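Local structure of hypothetical protein (Bacteroides uniformis ATCC 8492, 4QRL) at residues 102-107 / 111-116; 41-46 / 51-56; 33-38 / 63-68; 16-21 / 26-31. The protein is of unknown function but forms a lipocalin-like antiparallel beta barrel, a fold whose relatives often bind small hydrophobic molecules. One frame throughout, in Å; residues are numbered along the deposited sequence.

Overall arrangement
All four contacts belong to one closed, eight-stranded antiparallel barrel in which each strand lies beside the next in sequence. Contacts 4, 2 and 1 are hairpins met in that order along the chain, while contact 3 joins two non-adjacent strands, 25-36 and 64-69, across the interior, and the hairpin of contact 2 falls between its two segments. Contact 1 is the final hairpin; its strand 109-115 lies beside strand 11-19 of contact 4 (contact centres about 9 Å apart), and this pairing closes the barrel. Contacts 1 and 2, about 16 Å apart between centres, lie on opposite sides of the chain's centre. Wall and core are thus built from the same strands.

Contact 1 (102-107 / 111-116)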
loop_
_atom_site.group_PDB
_atom_site.type_symbol
_atom_site.label_atom_id
_atom_site.label_comp_id
_atom_site.label_asym_id
_atom_site.label_seq_id
_atom_site.Cartn_x
_atom_site.Cartn_y
_atom_site.Cartn_z
ATOM N N LEU A 102 -2.556 1.843 10.694
ATOM C CA LEU A 102 -2.600 2.689 9.498
ATOM C C LEU A 102 -3.850 2.334 8.681
ATOM O O LEU A 102 -4.101 1.159 8.428
ATOM C CB LEU A 102 -1.323 2.577 8.633
ATOM C CG LEU A 102 -1.305 3.359 7.286
ATOM C CD1 LEU A 102 -1.376 4.895 7.500
ATOM C CD2 LEU A 102 -0.080 3.034 6.476
ATOM N N ARG A 103 -4.632 3.350 8.309
ATOM C CA ARG A 103 -5.846 3.168 7.532
ATOM C C ARG A 103 -5.828 4.168 6.382
ATOM O O ARG A 103 -5.815 5.398 6.611
ATOM C CB ARG A 103 -7.081 3.336 8.441
ATOM C CG ARG A 103 -8.400 2.891 7.841
ATOM C CD ARG A 103 -9.521 3.332 8.760
ATOM N NE ARG A 103 -10.827 2.910 8.280
ATOM C CZ ARG A 103 -11.444 1.798 8.668
ATOM N NH1 ARG A 103 -10.870 0.983 9.546
ATOM N NH2 ARG A 103 -12.636 1.490 8.179
ATOM N N LEU A 104 -5.783 3.639 5.154
ATOM C CA LEU A 104 -5.745 4.400 3.918
ATOM C C LEU A 104 -7.079 4.259 3.179
ATOM O O LEU A 104 -7.683 3.192 3.202
ATOM C CB LEU A 104 -4.579 3.932 3.020
ATOM C CG LEU A 104 -3.157 4.088 3.580
ATOM C CD1 LEU A 104 -2.124 3.620 2.564
ATOM C CD2 LEU A 104 -2.874 5.532 4.044
ATOM N N GLU A 105 -7.547 5.343 2.564
ATOM C CA GLU A 105 -8.808 5.330 1.832
ATOM C C GLU A 105 -8.620 5.923 0.455
ATOM O O GLU A 105 -8.010 6.969 0.315
ATOM C CB GLU A 105 -9.873 6.082 2.630
ATOM C CG GLU A 105 -11.277 6.065 2.033
ATOM C CD GLU A 105 -11.543 7.163 1.029
ATOM O OE1 GLU A 105 -11.021 8.288 1.208
ATOM O OE2 GLU A 105 -12.239 6.879 0.035
ATOM N N TYR A 106 -9.207 5.271 -0.565
ATOM C CA TYR A 106 -9.237 5.739 -1.939
ATOM C C TYR A 106 -10.551 5.289 -2.592
ATOM O O TYR A 106 -10.804 4.082 -2.701
ATOM C CB TYR A 106 -8.035 5.258 -2.748
ATOM C CG TYR A 106 -8.121 5.707 -4.197
ATOM C CD1 TYR A 106 -7.879 7.029 -4.555
ATOM C CD2 TYR A 106 -8.506 4.821 -5.201
ATOM C CE1 TYR A 106 -8.013 7.461 -5.870
ATOM C CE2 TYR A 106 -8.645 5.242 -6.522
ATOM C CZ TYR A 106 -8.393 6.563 -6.853
ATOM O OH TYR A 106 -8.519 6.991 -8.153
ATOM N N GLU A 107 -11.380 6.273 -3.006
ATOM C CA GLU A 107 -12.676 6.091 -3.669
ATOM C C GLU A 107 -13.530 5.051 -2.904
ATOM O O GLU A 107 -13.981 4.079 -3.492
ATOM C CB GLU A 107 -12.475 5.700 -5.158
ATOM C CG GLU A 107 -11.843 6.813 -5.972
ATOM C CD GLU A 107 -11.776 6.631 -7.475
ATOM O OE1 GLU A 107 -12.034 5.511 -7.969
ATOM O OE2 GLU A 107 -11.469 7.627 -8.165
ATOM N N SER A 111 -7.759 0.382 2.952
ATOM C CA SER A 111 -6.595 -0.500 3.091
ATOM C C SER A 111 -6.222 -0.433 4.587
ATOM O O SER A 111 -5.830 0.632 5.069
ATOM C CB SER A 111 -5.461 0.001 2.197
ATOM O OG SER A 111 -5.787 -0.114 0.822
ATOM N N ILE A 112 -6.408 -1.532 5.318
ATOM C CA ILE A 112 -6.167 -1.582 6.774
ATOM C C ILE A 112 -4.823 -2.237 7.070
ATOM O O ILE A 112 -4.622 -3.383 6.674
ATOM C CB ILE A 112 -7.302 -2.371 7.489
ATOM C CG1 ILE A 112 -8.756 -2.036 7.001
ATOM C CG2 ILE A 112 -7.094 -2.385 9.018
ATOM C CD1 ILE A 112 -9.225 -0.695 7.154
ATOM N N PHE A 113 -3.942 -1.552 7.803
ATOM C CA PHE A 113 -2.584 -2.085 8.103
ATOM C C PHE A 113 -2.262 -2.124 9.590
ATOM O O PHE A 113 -2.761 -1.306 10.360
ATOM C CB PHE A 113 -1.465 -1.207 7.463
ATOM C CG PHE A 113 -1.577 -0.925 5.991
ATOM C CD1 PHE A 113 -2.474 0.035 5.513
ATOM C CD2 PHE A 113 -0.732 -1.550 5.087
ATOM C CE1 PHE A 113 -2.582 0.298 4.140
ATOM C CE2 PHE A 113 -0.826 -1.274 3.711
ATOM C CZ PHE A 113 -1.738 -0.339 3.249
ATOM N N ARG A 114 -1.337 -3.038 9.964
ATOM C CA ARG A 114 -0.764 -3.082 11.304
ATOM C C ARG A 114 0.722 -3.050 11.153
ATOM O O ARG A 114 1.251 -3.600 10.192
ATOM C CB ARG A 114 -1.210 -4.312 12.123
ATOM C CG ARG A 114 -0.684 -5.683 11.585
ATOM C CD ARG A 114 -1.048 -6.863 12.485
ATOM N NE ARG A 114 -1.096 -8.120 11.726
ATOM C CZ ARG A 114 -1.885 -9.150 12.026
ATOM N NH1 ARG A 114 -2.683 -9.097 13.083
ATOM N NH2 ARG A 114 -1.883 -10.238 11.265
ATOM N N LYS A 115 1.409 -2.384 12.092
ATOM C CA LYS A 115 2.848 -2.273 12.038
ATOM C C LYS A 115 3.460 -3.684 12.111
ATOM O O LYS A 115 2.978 -4.535 12.865
ATOM C CB LYS A 115 3.346 -1.377 13.174
ATOM C CG LYS A 115 4.783 -0.920 13.027
ATOM C CD LYS A 115 4.940 0.118 11.908
ATOM C CE LYS A 115 5.765 1.276 12.352
ATOM N NZ LYS A 115 4.982 2.336 13.038
ATOM N N PHE A 116 4.448 -3.941 11.257
ATOM C CA PHE A 116 5.092 -5.251 11.167
ATOM C C PHE A 116 6.582 -5.125 11.526
ATOM O O PHE A 116 6.899 -5.071 12.734
ATOM C CB PHE A 116 4.868 -5.839 9.744
ATOM C CG PHE A 116 5.085 -7.336 9.652
ATOM C CD1 PHE A 116 4.152 -8.229 10.181
ATOM C CD2 PHE A 116 6.208 -7.856 9.007
ATOM C CE1 PHE A 116 4.323 -9.612 10.033
ATOM C CE2 PHE A 116 6.393 -9.247 8.897
ATOM C CZ PHE A 116 5.463 -10.108 9.439
ATOM O OXT PHE A 116 7.412 -5.011 10.614
#
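L102 and L104 pack against F113 on the inward face of an antiparallel beta hairpin, the last of the lipocalin-like barrel. The F113 ring meets them at different points: its CD1 lies 3.9 Å from CG of L102, and its CE1 3.7 Å from CD1 of L104. L102 runs alongside the phenylalanine and sets CD2 over one ring face, whereas L104 comes in at a slant. The first torsion of F113 (chi1 -53°) puts the ring opposite the carbonyl carbon, which brings CD1 to 3.5 Å from the backbone O of L102, in the plane of the ring. On the outer side, I112 CD1 lies over one face of the R103 guanidinium, 3.4 Å from NH1, while R103 NE forms a salt bridge with E95. Behind these side chains stands the backbone ladder. L102 with F113 and L104 with S111 are hydrogen-bonded pairs of two bonds each, with L104 N 3.0 Å from S111 O and L102 N 3.2 Å from F113 O. Farther out, Y33 meets the F113 ring and W13 touches L102, tying the hairpin into the aromatic interior. Between the two rungs, R103 CA lies 3.5 Å from S111 O in a CA-H...O contact.

Contact 2 (41-46 / 51-56)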
loop_
_atom_site.group_PDB
_atom_site.type_symbol
_atom_site.label_atom_id
_atom_site.label_comp_id
_atom_site.label_asym_id
_atom_site.label_seq_id
_atom_site.Cartn_x
_atom_site.Cartn_y
_atom_site.Cartn_z
ATOM N N SER A 41 8.226 0.961 -0.770
ATOM C CA SER A 41 8.390 -0.351 -1.327
ATOM C C SER A 41 7.265 -1.230 -0.802
ATOM O O SER A 41 6.726 -0.974 0.274
ATOM C CB SER A 41 9.779 -0.928 -1.049
ATOM O OG SER A 41 10.099 -1.058 0.323
ATOM N N ALA A 42 6.845 -2.192 -1.619
ATOM C CA ALA A 42 5.803 -3.162 -1.236
ATOM C C ALA A 42 6.285 -4.554 -1.561
ATOM O O ALA A 42 6.710 -4.816 -2.688
ATOM C CB ALA A 42 4.486 -2.872 -1.936
ATOM N N ILE A 43 6.302 -5.419 -0.554
ATOM C CA ILE A 43 6.682 -6.811 -0.715
ATOM C C ILE A 43 5.387 -7.586 -0.835
ATOM O O ILE A 43 4.517 -7.471 0.025
ATOM C CB ILE A 43 7.561 -7.327 0.461
ATOM C CG1 ILE A 43 8.945 -6.654 0.508
ATOM C CG2 ILE A 43 7.675 -8.855 0.434
ATOM C CD1 ILE A 43 9.707 -6.837 1.872
ATOM N N CYS A 44 5.274 -8.373 -1.897
ATOM C CA CYS A 44 4.122 -9.211 -2.140
ATOM C C CYS A 44 4.561 -10.666 -2.218
ATOM O O CYS A 44 5.428 -11.013 -3.023
ATOM C CB CYS A 44 3.413 -8.763 -3.406
ATOM S SG CYS A 44 2.890 -7.038 -3.351
ATOM N N LEU A 45 3.967 -11.501 -1.360
ATOM C CA LEU A 45 4.268 -12.924 -1.251
ATOM C C LEU A 45 3.377 -13.700 -2.196
ATOM O O LEU A 45 2.153 -13.718 -2.043
ATOM C CB LEU A 45 4.119 -13.419 0.203
ATOM C CG LEU A 45 4.940 -12.665 1.261
ATOM C CD1 LEU A 45 4.572 -13.143 2.656
ATOM C CD2 LEU A 45 6.445 -12.832 1.030
ATOM N N LEU A 46 3.998 -14.312 -3.210
ATOM C CA LEU A 46 3.266 -15.062 -4.215
ATOM C C LEU A 46 2.881 -16.449 -3.685
ATOM O O LEU A 46 3.571 -17.027 -2.831
ATOM C CB LEU A 46 4.110 -15.177 -5.506
ATOM C CG LEU A 46 4.616 -13.868 -6.146
ATOM C CD1 LEU A 46 5.658 -14.142 -7.223
ATOM C CD2 LEU A 46 3.484 -13.047 -6.728
ATOM N N LEU A 51 8.854 -13.983 -3.781
ATOM C CA LEU A 51 8.769 -12.653 -3.201
ATOM C C LEU A 51 8.960 -11.619 -4.310
ATOM O O LEU A 51 10.055 -11.522 -4.882
ATOM C CB LEU A 51 9.836 -12.504 -2.084
ATOM C CG LEU A 51 9.738 -11.296 -1.170
ATOM C CD1 LEU A 51 10.282 -11.605 0.208
ATOM C CD2 LEU A 51 10.502 -10.096 -1.732
ATOM N N THR A 52 7.896 -10.840 -4.598
ATOM C CA THR A 52 7.928 -9.784 -5.606
ATOM C C THR A 52 7.939 -8.443 -4.874
ATOM O O THR A 52 7.158 -8.253 -3.935
ATOM C CB THR A 52 6.748 -9.948 -6.582
ATOM O OG1 THR A 52 7.100 -10.939 -7.541
ATOM C CG2 THR A 52 6.403 -8.667 -7.322
ATOM N N THR A 53 8.839 -7.535 -5.256
ATOM C CA THR A 53 8.899 -6.227 -4.606
ATOM C C THR A 53 8.657 -5.140 -5.641
ATOM O O THR A 53 9.229 -5.169 -6.745
ATOM C CB THR A 53 10.229 -5.998 -3.860
ATOM O OG1 THR A 53 10.552 -7.147 -3.075
ATOM C CG2 THR A 53 10.212 -4.736 -2.963
ATOM N N PHE A 54 7.795 -4.199 -5.280
ATOM C CA PHE A 54 7.505 -3.013 -6.068
ATOM C C PHE A 54 8.192 -1.837 -5.387
ATOM O O PHE A 54 8.240 -1.773 -4.160
ATOM C CB PHE A 54 6.004 -2.776 -6.193
ATOM C CG PHE A 54 5.272 -3.925 -6.839
ATOM C CD1 PHE A 54 4.785 -4.979 -6.072
ATOM C CD2 PHE A 54 5.081 -3.960 -8.220
ATOM C CE1 PHE A 54 4.108 -6.053 -6.678
ATOM C CE2 PHE A 54 4.414 -5.039 -8.826
ATOM C CZ PHE A 54 3.909 -6.059 -8.046
ATOM N N PHE A 55 8.688 -0.892 -6.168
ATOM C CA PHE A 55 9.402 0.252 -5.608
ATOM C C PHE A 55 8.815 1.545 -6.098
ATOM O O PHE A 55 8.323 1.634 -7.224
ATOM C CB PHE A 55 10.899 0.208 -5.977
ATOM C CG PHE A 55 11.641 -0.962 -5.388
ATOM C CD1 PHE A 55 11.693 -2.181 -6.057
ATOM C CD2 PHE A 55 12.279 -0.851 -4.151
ATOM C CE1 PHE A 55 12.382 -3.264 -5.511
ATOM C CE2 PHE A 55 12.956 -1.936 -3.600
ATOM C CZ PHE A 55 13.009 -3.134 -4.291
ATOM N N GLY A 56 8.936 2.549 -5.255
ATOM C CA GLY A 56 8.450 3.875 -5.572
ATOM C C GLY A 56 8.819 4.896 -4.528
ATOM O O GLY A 56 9.797 4.751 -3.784
#
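I43 and L51 form the apolar centre of the outward face of an antiparallel beta hairpin in the barrel wall, with CG2 of I43 3.6 Å from CG of L51. With I43 chi1 at -67°, CG2 stands opposite the backbone N and meets the leucine, while CG1 runs beside T53, 4.0 Å from its OG1. An alanine here is likely to deprive L51 of its methyl support and open a gap between L51 and T53. L45 CD2 adds a looser contact with L51 CD1 at 4.1 Å. On the inward face C44 SG sits at the edge of the F54 ring, 3.7 Å from CE1, a sulfur-aromatic contact; Y82 of helix 79-82 touches both residues. The polar frame is the backbone: A42 with F54 and C44 with T52 are pairs of two hydrogen bonds each, C44 N to T52 O measuring 2.8 Å. At the non-hydrogen-bonded pair between them, T53 CA approaches A42 O to 3.2 Å in a CA-H...O contact.

Contact 3 (33-38 / 63-68)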
loop_
_atom_site.group_PDB
_atom_site.type_symbol
_atom_site.label_atom_id
_atom_site.label_comp_id
_atom_site.label_asym_id
_atom_site.label_seq_id
_atom_site.Cartn_x
_atom_site.Cartn_y
_atom_site.Cartn_z
ATOM N N TYR A 33 3.688 -3.022 3.103
ATOM C CA TYR A 33 4.137 -1.705 2.586
ATOM C C TYR A 33 5.238 -1.189 3.473
ATOM O O TYR A 33 5.192 -1.374 4.681
ATOM C CB TYR A 33 2.998 -0.660 2.562
ATOM C CG TYR A 33 1.973 -0.721 1.452
ATOM C CD1 TYR A 33 1.813 -1.871 0.680
ATOM C CD2 TYR A 33 1.078 0.330 1.248
ATOM C CE1 TYR A 33 0.857 -1.931 -0.332
ATOM C CE2 TYR A 33 0.087 0.254 0.274
ATOM C CZ TYR A 33 -0.023 -0.878 -0.508
ATOM O OH TYR A 33 -0.977 -0.931 -1.500
ATOM N N ASN A 34 6.213 -0.496 2.893
ATOM C CA ASN A 34 7.314 0.026 3.671
ATOM C C ASN A 34 7.540 1.475 3.290
ATOM O O ASN A 34 7.516 1.827 2.093
ATOM C CB ASN A 34 8.556 -0.829 3.390
ATOM C CG ASN A 34 9.692 -0.551 4.304
ATOM O OD1 ASN A 34 10.576 0.266 4.017
ATOM N ND2 ASN A 34 9.683 -1.231 5.425
ATOM N N PHE A 35 7.663 2.326 4.309
ATOM C CA PHE A 35 7.873 3.765 4.149
ATOM C C PHE A 35 9.186 4.152 4.810
ATOM O O PHE A 35 9.342 3.963 6.020
ATOM C CB PHE A 35 6.698 4.560 4.771
ATOM C CG PHE A 35 5.333 4.199 4.232
ATOM C CD1 PHE A 35 4.817 4.837 3.109
ATOM C CD2 PHE A 35 4.530 3.263 4.888
ATOM C CE1 PHE A 35 3.552 4.495 2.606
ATOM C CE2 PHE A 35 3.282 2.892 4.364
ATOM C CZ PHE A 35 2.767 3.555 3.272
ATOM N N GLN A 36 10.134 4.711 4.038
ATOM C CA GLN A 36 11.381 5.137 4.671
ATOM C C GLN A 36 11.881 6.446 4.061
ATOM O O GLN A 36 12.488 6.417 2.992
ATOM C CB GLN A 36 12.477 4.052 4.579
ATOM C CG GLN A 36 12.267 2.799 5.464
ATOM C CD GLN A 36 12.399 3.014 6.964
ATOM O OE1 GLN A 36 12.878 4.047 7.447
ATOM N NE2 GLN A 36 12.012 2.009 7.740
ATOM N N LYS A 37 11.595 7.579 4.738
ATOM C CA LYS A 37 12.007 8.950 4.370
ATOM C C LYS A 37 11.803 9.211 2.860
ATOM O O LYS A 37 12.761 9.546 2.149
ATOM C CB LYS A 37 13.474 9.208 4.774
ATOM C CG LYS A 37 13.753 8.894 6.248
ATOM C CD LYS A 37 15.136 9.353 6.705
ATOM C CE LYS A 37 15.284 9.296 8.213
ATOM N NZ LYS A 37 14.160 9.987 8.921
ATOM N N GLY A 38 10.565 9.026 2.393
ATOM C CA GLY A 38 10.215 9.242 0.989
ATOM C C GLY A 38 10.254 8.009 0.120
ATOM O O GLY A 38 9.550 7.957 -0.888
ATOM N N ALA A 63 -3.611 15.445 5.330
ATOM C CA ALA A 63 -3.951 14.070 5.729
ATOM C C ALA A 63 -4.021 13.140 4.490
ATOM O O ALA A 63 -4.756 12.143 4.461
ATOM C CB ALA A 63 -5.270 14.057 6.502
ATOM N N GLU A 64 -3.235 13.476 3.467
ATOM C CA GLU A 64 -3.193 12.703 2.241
ATOM C C GLU A 64 -1.773 12.191 1.967
ATOM O O GLU A 64 -0.782 12.873 2.293
ATOM C CB GLU A 64 -3.700 13.534 1.069
ATOM C CG GLU A 64 -5.202 13.729 1.071
ATOM C CD GLU A 64 -5.778 14.439 -0.141
ATOM O OE1 GLU A 64 -5.005 14.786 -1.062
ATOM O OE2 GLU A 64 -7.014 14.632 -0.178
ATOM N N ILE A 65 -1.685 10.987 1.371
ATOM C CA ILE A 65 -0.396 10.391 1.007
ATOM C C ILE A 65 -0.451 10.033 -0.463
ATOM O O ILE A 65 -1.344 9.305 -0.896
ATOM C CB ILE A 65 0.029 9.194 1.904
ATOM C CG1 ILE A 65 1.390 8.618 1.472
ATOM C CG2 ILE A 65 -1.055 8.108 1.996
ATOM C CD1 ILE A 65 1.999 7.639 2.480
ATOM N N SER A 66 0.488 10.557 -1.228
ATOM C CA SER A 66 0.556 10.262 -2.660
ATOM C C SER A 66 1.703 9.285 -2.904
ATOM O O SER A 66 2.862 9.592 -2.589
ATOM C CB SER A 66 0.751 11.539 -3.475
ATOM O OG SER A 66 -0.348 12.423 -3.351
ATOM N N ILE A 67 1.382 8.110 -3.421
ATOM C CA ILE A 67 2.391 7.081 -3.700
ATOM C C ILE A 67 2.564 6.995 -5.210
ATOM O O ILE A 67 1.578 7.041 -5.965
ATOM C CB ILE A 67 2.005 5.708 -3.071
ATOM C CG1 ILE A 67 1.702 5.842 -1.567
ATOM C CG2 ILE A 67 3.095 4.641 -3.333
ATOM C CD1 ILE A 67 1.093 4.516 -0.878
ATOM N N ILE A 68 3.821 6.969 -5.657
ATOM C CA ILE A 68 4.103 6.878 -7.097
ATOM C C ILE A 68 5.142 5.774 -7.296
ATOM O O ILE A 68 6.237 5.816 -6.719
ATOM C CB ILE A 68 4.499 8.215 -7.779
ATOM C CG1 ILE A 68 4.855 7.956 -9.284
ATOM C CG2 ILE A 68 5.639 8.916 -7.005
ATOM C CD1 ILE A 68 5.044 9.145 -10.170
#
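The hydrophobic interior of the lipocalin-like barrel is where F35, on strand 25-36, meets I65 and I67, on strand 64-69. These strands are not neighbours in the sheet, since 39-45 and 51-61 come between them, so side chains alone bridge the distance. F35 and I65 approach from opposite directions, and the closest pair is F35 CE1 with I65 CD1 at 3.5 Å. CD1 of I65 also lies 4.0 Å from F35 CD1, so the methyl meets that corner of the ring obliquely. That reach comes from an extended isoleucine: CG1 stands opposite the backbone N (chi1 -180°) and the chain continues straight to CD1 (chi2 168°). I67 is more distant, its CD1 near the plane of the F35 ring at the edge, 4.3 Å from CE1. The whole contact is apolar and modest, burying 122 Å² between the segments, yet all three residues are buried in the protein. Further rings surround F35: Y58 meets it edge-to-face, and F40 and W13 also pack against it. L102 and L104 of the final hairpin reach F35 and I65 respectively. This meeting of aromatic and branched aliphatic side chains from non-adjacent strands is consistent with the apolar interior of a lipocalin-like barrel of the calycin clan.

Contact 4 (16-21 / 26-31); sequences RQYQYA and EKVDSV
Y18 and E26 form the hydrogen-bonded pair of the first hairpin of the barrel, closed by Y18 N to E26 O at 2.9 Å and E26 N to Y18 O at 3.0 Å. A third backbone bond runs from V28 N to R16 O, 2.9 Å long. Among apolar contacts, CG2 of V28 lies obliquely against the Y18 ring, 3.5 Å from CD2; the valine's chi1 of 177° leaves CG2 beside its backbone N, on the side facing the tyrosine. Among polar side chains, one water-mediated link crosses the contact: a water joins Y20 OH, 2.7 Å away, to OE1 of E26, to which it donates. On the other face, within the strand, Q19 NE2 donates to Q17 OE1 at 3.0 Å, while Q17 CG rests 3.4 Å from E26 O. Replacing Q17 with alanine would probably leave the Q19 amide without this acceptor and freer to turn, and uncover part of E26 O. In the sheet, R16 and Q17 both face I112 of strand 109-115 as a classic beta bulge, each joined to it by a backbone bond; beyond V28 the chain turns a corner at S30, which pairs with L45 of strand 39-45.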
loop_
_atom_site.group_PDB
_atom_site.type_symbol
_atom_site.label_atom_id
_atom_site.label_comp_id
_atom_site.label_asym_id
_atom_site.label_seq_id
_atom_site.Cartn_x
_atom_site.Cartn_y
_atom_site.Cartn_z
ATOM N N ARG A 16 -3.572 -5.956 6.303
ATOM C CA ARG A 16 -4.406 -7.005 6.891
ATOM C C ARG A 16 -5.709 -7.226 6.191
ATOM O O ARG A 16 -6.257 -8.339 6.231
ATOM C CB ARG A 16 -4.759 -6.618 8.356
ATOM C CG ARG A 16 -3.597 -6.565 9.294
ATOM C CD ARG A 16 -4.105 -6.167 10.661
ATOM N NE ARG A 16 -4.899 -7.220 11.287
ATOM C CZ ARG A 16 -5.327 -7.182 12.544
ATOM N NH1 ARG A 16 -5.042 -6.141 13.320
ATOM N NH2 ARG A 16 -6.045 -8.180 13.035
ATOM N N GLN A 17 -6.316 -6.135 5.729
ATOM C CA GLN A 17 -7.658 -6.241 5.192
ATOM C C GLN A 17 -7.989 -5.126 4.220
ATOM O O GLN A 17 -7.456 -4.028 4.338
ATOM C CB GLN A 17 -8.644 -6.143 6.398
ATOM C CG GLN A 17 -10.092 -6.465 6.097
ATOM C CD GLN A 17 -10.967 -6.131 7.278
ATOM O OE1 GLN A 17 -10.892 -5.051 7.844
ATOM N NE2 GLN A 17 -11.790 -7.071 7.688
ATOM N N TYR A 18 -8.877 -5.422 3.254
ATOM C CA TYR A 18 -9.473 -4.411 2.400
ATOM C C TYR A 18 -10.908 -4.268 2.802
ATOM O O TYR A 18 -11.589 -5.276 3.000
ATOM C CB TYR A 18 -9.397 -4.728 0.898
ATOM C CG TYR A 18 -8.053 -4.515 0.251
ATOM C CD1 TYR A 18 -7.547 -3.232 0.055
ATOM C CD2 TYR A 18 -7.336 -5.585 -0.272
ATOM C CE1 TYR A 18 -6.327 -3.027 -0.580
ATOM C CE2 TYR A 18 -6.115 -5.394 -0.905
ATOM C CZ TYR A 18 -5.608 -4.114 -1.043
ATOM O OH TYR A 18 -4.419 -3.934 -1.695
ATOM N N GLN A 19 -11.410 -3.031 2.880
ATOM C CA GLN A 19 -12.835 -2.829 3.134
ATOM C C GLN A 19 -13.354 -2.134 1.913
ATOM O O GLN A 19 -13.083 -0.960 1.697
ATOM C CB GLN A 19 -13.099 -2.055 4.418
ATOM C CG GLN A 19 -12.672 -2.824 5.647
ATOM C CD GLN A 19 -12.887 -2.014 6.887
ATOM O OE1 GLN A 19 -13.359 -0.869 6.844
ATOM N NE2 GLN A 19 -12.495 -2.574 8.009
ATOM N N TYR A 20 -14.034 -2.885 1.068
ATOM C CA TYR A 20 -14.465 -2.354 -0.186
ATOM C C TYR A 20 -15.649 -1.421 -0.067
ATOM O O TYR A 20 -16.494 -1.559 0.829
ATOM C CB TYR A 20 -14.742 -3.511 -1.148
ATOM C CG TYR A 20 -13.457 -4.207 -1.550
ATOM C CD1 TYR A 20 -12.642 -3.684 -2.547
ATOM C CD2 TYR A 20 -13.079 -5.413 -0.962
ATOM C CE1 TYR A 20 -11.454 -4.312 -2.914
ATOM C CE2 TYR A 20 -11.892 -6.052 -1.323
ATOM C CZ TYR A 20 -11.093 -5.507 -2.315
ATOM O OH TYR A 20 -9.959 -6.164 -2.741
ATOM N N ALA A 21 -15.707 -0.460 -0.994
ATOM C CA ALA A 21 -16.752 0.552 -1.048
ATOM C C ALA A 21 -18.151 -0.056 -1.084
ATOM O O ALA A 21 -19.058 0.501 -0.465
ATOM C CB ALA A 21 -16.542 1.443 -2.249
ATOM N N GLU A 26 -12.265 -8.199 2.974
ATOM C CA GLU A 26 -11.461 -9.384 2.715
ATOM C C GLU A 26 -10.128 -9.286 3.382
ATOM O O GLU A 26 -9.463 -8.254 3.281
ATOM C CB GLU A 26 -11.274 -9.614 1.205
ATOM C CG GLU A 26 -10.717 -10.995 0.900
ATOM C CD GLU A 26 -10.725 -11.367 -0.566
ATOM O OE1 GLU A 26 -10.481 -10.483 -1.423
ATOM O OE2 GLU A 26 -10.896 -12.572 -0.847
ATOM N N LYS A 27 -9.741 -10.364 4.086
ATOM C CA LYS A 27 -8.448 -10.469 4.746
ATOM C C LYS A 27 -7.365 -10.698 3.690
ATOM O O LYS A 27 -7.609 -11.338 2.679
ATOM C CB LYS A 27 -8.443 -11.574 5.820
ATOM C CG LYS A 27 -9.203 -11.143 7.076
ATOM C CD LYS A 27 -9.378 -12.285 8.085
ATOM C CE LYS A 27 -10.323 -11.885 9.198
ATOM N NZ LYS A 27 -10.339 -12.886 10.298
ATOM N N VAL A 28 -6.215 -10.062 3.895
ATOM C CA VAL A 28 -5.028 -10.065 3.037
ATOM C C VAL A 28 -3.879 -10.551 3.891
ATOM O O VAL A 28 -3.692 -10.045 5.014
ATOM C CB VAL A 28 -4.771 -8.617 2.529
ATOM C CG1 VAL A 28 -3.487 -8.498 1.677
ATOM C CG2 VAL A 28 -5.983 -8.056 1.805
ATOM N N ASP A 29 -3.092 -11.491 3.406
ATOM C CA ASP A 29 -1.983 -11.866 4.303
ATOM C C ASP A 29 -0.640 -11.883 3.599
ATOM O O ASP A 29 0.344 -12.389 4.143
ATOM C CB ASP A 29 -2.261 -13.238 4.956
ATOM C CG ASP A 29 -2.223 -14.450 4.034
ATOM O OD1 ASP A 29 -2.372 -14.272 2.797
ATOM O OD2 ASP A 29 -2.088 -15.584 4.555
ATOM N N SER A 30 -0.585 -11.317 2.415
ATOM C CA SER A 30 0.584 -11.426 1.570
ATOM C C SER A 30 1.189 -10.098 1.146
ATOM O O SER A 30 2.081 -10.116 0.314
ATOM C CB SER A 30 0.171 -12.193 0.318
ATOM O OG SER A 30 -0.976 -11.598 -0.271
ATOM N N VAL A 31 0.694 -8.953 1.643
ATOM C CA VAL A 31 1.172 -7.651 1.156
ATOM C C VAL A 31 1.713 -6.835 2.311
ATOM O O VAL A 31 1.070 -6.744 3.362
ATOM C CB VAL A 31 0.069 -6.872 0.407
ATOM C CG1 VAL A 31 0.590 -5.526 -0.088
ATOM C CG2 VAL A 31 -0.509 -7.695 -0.758
HETATM O O HOH W 1 -9.170 -8.371 -1.364
#